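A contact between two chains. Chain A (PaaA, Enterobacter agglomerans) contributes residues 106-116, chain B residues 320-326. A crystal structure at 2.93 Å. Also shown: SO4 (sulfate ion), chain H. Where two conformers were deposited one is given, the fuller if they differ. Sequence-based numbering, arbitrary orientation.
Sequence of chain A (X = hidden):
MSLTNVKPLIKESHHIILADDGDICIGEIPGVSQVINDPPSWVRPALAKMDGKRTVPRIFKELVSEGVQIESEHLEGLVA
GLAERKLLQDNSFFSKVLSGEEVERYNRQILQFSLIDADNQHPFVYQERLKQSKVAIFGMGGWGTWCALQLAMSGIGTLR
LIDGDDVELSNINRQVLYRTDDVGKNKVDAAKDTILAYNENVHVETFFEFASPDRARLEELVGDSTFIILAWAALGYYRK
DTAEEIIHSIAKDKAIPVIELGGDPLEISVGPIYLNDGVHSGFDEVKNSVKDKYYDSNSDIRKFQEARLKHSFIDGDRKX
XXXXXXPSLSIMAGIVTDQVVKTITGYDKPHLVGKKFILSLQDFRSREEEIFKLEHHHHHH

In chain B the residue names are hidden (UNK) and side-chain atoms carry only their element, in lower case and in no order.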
# COMPACT_ATOMS: atom_id res chain seq x y z
N TYR A 106 16.43 -3.83 -6.00
CA TYR A 106 15.56 -2.83 -6.62
C TYR A 106 15.07 -3.29 -7.99
O TYR A 106 14.40 -2.54 -8.71
CB TYR A 106 16.29 -1.49 -6.75
CG TYR A 106 16.79 -0.93 -5.43
CD1 TYR A 106 16.00 -0.99 -4.29
CD2 TYR A 106 18.06 -0.37 -5.33
CE1 TYR A 106 16.46 -0.52 -3.09
CE2 TYR A 106 18.52 0.13 -4.13
CZ TYR A 106 17.72 0.05 -3.01
OH TYR A 106 18.16 0.55 -1.78
N ASN A 107 15.39 -4.52 -8.35
CA ASN A 107 15.20 -4.96 -9.73
C ASN A 107 13.82 -4.73 -10.32
O ASN A 107 13.68 -4.11 -11.36
CB ASN A 107 15.50 -6.44 -9.85
CG ASN A 107 15.42 -6.92 -11.27
OD1 ASN A 107 14.38 -7.35 -11.73
ND2 ASN A 107 16.53 -6.83 -11.99
N ARG A 108 12.79 -5.21 -9.64
CA ARG A 108 11.47 -5.20 -10.24
C ARG A 108 10.94 -3.78 -10.38
O ARG A 108 10.22 -3.48 -11.32
CB ARG A 108 10.47 -6.03 -9.42
CG ARG A 108 10.78 -7.50 -9.20
CD ARG A 108 11.06 -8.30 -10.48
NE ARG A 108 11.20 -9.73 -10.15
CZ ARG A 108 12.34 -10.41 -10.05
NH1 ARG A 108 13.50 -9.84 -10.29
NH2 ARG A 108 12.29 -11.68 -9.72
N GLN A 109 11.34 -2.89 -9.48
CA GLN A 109 10.88 -1.52 -9.60
C GLN A 109 11.71 -0.83 -10.67
O GLN A 109 11.24 0.07 -11.36
CB GLN A 109 10.97 -0.76 -8.29
CG GLN A 109 12.34 -0.28 -7.99
CD GLN A 109 12.41 0.45 -6.69
OE1 GLN A 109 11.65 0.18 -5.76
NE2 GLN A 109 13.30 1.42 -6.61
N ILE A 110 12.96 -1.26 -10.80
CA ILE A 110 13.76 -0.83 -11.92
C ILE A 110 13.10 -1.18 -13.24
O ILE A 110 13.13 -0.39 -14.18
CB ILE A 110 15.16 -1.43 -11.86
CG1 ILE A 110 15.97 -0.74 -10.76
CG2 ILE A 110 15.85 -1.26 -13.18
CD1 ILE A 110 17.39 -1.26 -10.57
N LEU A 111 12.46 -2.36 -13.32
CA LEU A 111 11.70 -2.77 -14.51
C LEU A 111 10.55 -1.83 -14.77
O LEU A 111 10.28 -1.48 -15.90
CB LEU A 111 11.13 -4.18 -14.37
CG LEU A 111 12.10 -5.35 -14.23
CD1 LEU A 111 11.30 -6.61 -14.19
CD2 LEU A 111 13.13 -5.35 -15.33
N GLN A 112 9.88 -1.43 -13.71
CA GLN A 112 8.77 -0.50 -13.84
C GLN A 112 9.19 0.84 -14.41
O GLN A 112 8.45 1.42 -15.20
CB GLN A 112 8.10 -0.32 -12.49
CG GLN A 112 7.05 0.74 -12.46
CD GLN A 112 6.45 0.89 -11.07
OE1 GLN A 112 6.20 -0.11 -10.39
NE2 GLN A 112 6.25 2.13 -10.64
N PHE A 113 10.37 1.34 -14.03
CA PHE A 113 10.89 2.59 -14.61
C PHE A 113 11.17 2.36 -16.08
O PHE A 113 10.83 3.19 -16.93
CB PHE A 113 12.18 3.07 -13.92
CG PHE A 113 12.08 3.23 -12.43
CD1 PHE A 113 10.89 3.62 -11.83
CD2 PHE A 113 13.17 2.95 -11.62
CE1 PHE A 113 10.82 3.72 -10.47
CE2 PHE A 113 13.08 3.05 -10.28
CZ PHE A 113 11.91 3.43 -9.71
N SER A 114 11.81 1.23 -16.39
CA SER A 114 12.23 0.96 -17.75
C SER A 114 11.04 0.86 -18.69
O SER A 114 11.16 1.04 -19.90
CB SER A 114 13.04 -0.33 -17.81
OG SER A 114 13.47 -0.59 -19.14
N LEU A 115 9.89 0.58 -18.11
CA LEU A 115 8.67 0.41 -18.87
C LEU A 115 8.06 1.71 -19.37
O LEU A 115 7.61 1.79 -20.51
CB LEU A 115 7.65 -0.33 -18.01
CG LEU A 115 6.58 -1.13 -18.73
CD1 LEU A 115 7.25 -2.28 -19.45
CD2 LEU A 115 5.57 -1.61 -17.70
N ILE A 116 8.03 2.74 -18.53
CA ILE A 116 7.43 3.99 -18.96
C ILE A 116 8.48 4.95 -19.45
O ILE A 116 8.22 5.74 -20.33
CB ILE A 116 6.62 4.65 -17.86
CG1 ILE A 116 5.58 3.66 -17.33
CG2 ILE A 116 5.90 5.88 -18.41
CD1 ILE A 116 4.35 4.33 -16.75
N UNK B 320 12.20 -12.85 -18.71
CA UNK B 320 11.48 -11.60 -18.42
C UNK B 320 10.72 -11.61 -17.08
O UNK B 320 9.92 -12.49 -16.82
c UNK B 320 10.52 -11.25 -19.56
c UNK B 320 11.30 -10.98 -20.81
c UNK B 320 9.68 -10.03 -19.21
N UNK B 321 10.94 -10.60 -16.24
CA UNK B 321 10.34 -10.63 -14.92
C UNK B 321 9.19 -9.63 -14.84
O UNK B 321 9.04 -8.75 -15.68
o UNK B 321 11.93 -12.64 -13.38
n UNK B 321 13.64 -11.22 -13.71
c UNK B 321 12.34 -11.51 -13.62
c UNK B 321 11.38 -10.35 -13.84
N UNK B 322 8.36 -9.80 -13.82
CA UNK B 322 7.22 -8.93 -13.64
C UNK B 322 7.62 -7.66 -12.93
O UNK B 322 8.27 -7.69 -11.87
c UNK B 322 6.12 -9.65 -12.89
N UNK B 323 7.20 -6.54 -13.51
CA UNK B 323 7.47 -5.21 -13.00
C UNK B 323 6.51 -4.82 -11.89
O UNK B 323 5.32 -4.66 -12.13
c UNK B 323 6.10 -4.29 -14.92
c UNK B 323 4.99 -3.39 -14.88
c UNK B 323 4.01 -3.88 -15.76
c UNK B 323 5.76 -5.26 -15.80
c UNK B 323 2.57 -2.10 -15.26
n UNK B 323 4.51 -5.03 -16.31
c UNK B 323 3.52 -1.58 -14.39
c UNK B 323 4.73 -2.21 -14.18
c UNK B 323 7.38 -4.19 -14.14
c UNK B 323 2.80 -3.24 -15.96
N UNK B 324 7.03 -4.70 -10.68
CA UNK B 324 6.21 -4.42 -9.52
C UNK B 324 6.99 -3.54 -8.51
O UNK B 324 8.22 -3.59 -8.47
o UNK B 324 3.06 -4.26 -8.56
n UNK B 324 2.50 -6.33 -7.87
c UNK B 324 3.38 -5.36 -8.09
c UNK B 324 5.77 -5.75 -8.90
c UNK B 324 4.83 -5.66 -7.71
N UNK B 325 6.30 -2.69 -7.74
CA UNK B 325 6.95 -1.95 -6.64
C UNK B 325 5.98 -1.71 -5.49
O UNK B 325 4.76 -1.83 -5.66
o UNK B 325 6.49 0.24 -7.51
c UNK B 325 7.53 -0.62 -7.11
N UNK B 326 6.51 -1.31 -4.33
CA UNK B 326 5.73 -1.29 -3.09
C UNK B 326 4.47 -0.41 -3.10
O UNK B 326 3.44 -0.85 -2.60
c UNK B 326 6.63 -0.87 -1.94
S SO4 H . 5.00 -9.80 -6.32
O1 SO4 H . 4.15 -10.82 -5.70
O2 SO4 H . 6.14 -10.46 -6.96
O3 SO4 H . 4.24 -9.04 -7.31
O4 SO4 H . 5.52 -8.90 -5.30

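Chain B crosses the contact as an irregular, extended segment laid against the helix formed by residues 107-116 of chain A. Position 320 carries three side-chain carbons, one attached to CA and bearing the other two. This beta-branched, wholly aliphatic group points away from chain A and makes no contact with it; the residue is Val B320.

At position 321 two carbons lead to one oxygen and one nitrogen on the second, a short carboxamide. Its CB points toward chain A and lies 3.8 Å from CD1 of Leu A111, and the residue is Asn B321. Its ND2 sits over one face of the Arg A108 guanidinium, 3.7 Å from NH1, while that same NH1 donates a hydrogen bond to OD1 of Asn A107 (3.0 Å) within its own helix.

Position 322 has a single side-chain carbon, directed away from the helix, and is therefore Ala B322. Its contribution is made by the backbone: the carbonyl O lies 3.2 Å from CD of Arg A108, near the plane of the guanidinium.

Position 323 has one carbon followed by fused five- and six-membered rings containing eight carbons and one nitrogen, an indole. CB packs 3.8 Å from CB of Leu A111, and the six-membered ring lies beneath CD2 of Leu A115. The residue is Trp B323. The methyl CD2 of Leu A115 stands 3.4 Å from the ring centroid, 14° off the normal, a CH-pi contact over the face, whereas CG of Gln A112 approaches the ring edge, 4.1 Å from CE3.

Three carbons at position 324, the third bearing one oxygen and one nitrogen, form a longer carboxamide. CB points away from chain A, and the residue is Gln B324. Its backbone N donates a weak hydrogen bond to O of Arg A108 (3.5 Å), and its NE2 donates one to O3 of the sulfate (3.3 Å), an ion probably derived from the crystallisation liquor.

Position 325 holds one carbon and one oxygen, a small hydroxyl side chain pointing toward the helix; it is Ser B325. OG donates to OE1 of Gln A112 at 2.9 Å, and CB rests 3.6 Å from CB of Gln A109. Position 326, with one side-chain carbon and no contact across the interface, is Ala B326.

The contact buries 524 Å² and combines apolar packing with sparse polar pairing. Leu A111 and Leu A115, one turn apart, pack against Trp B323, while the serine-glutamine hydrogen bond adds a directional link beside the indole.

Chain B 320-326: VNAWQSA
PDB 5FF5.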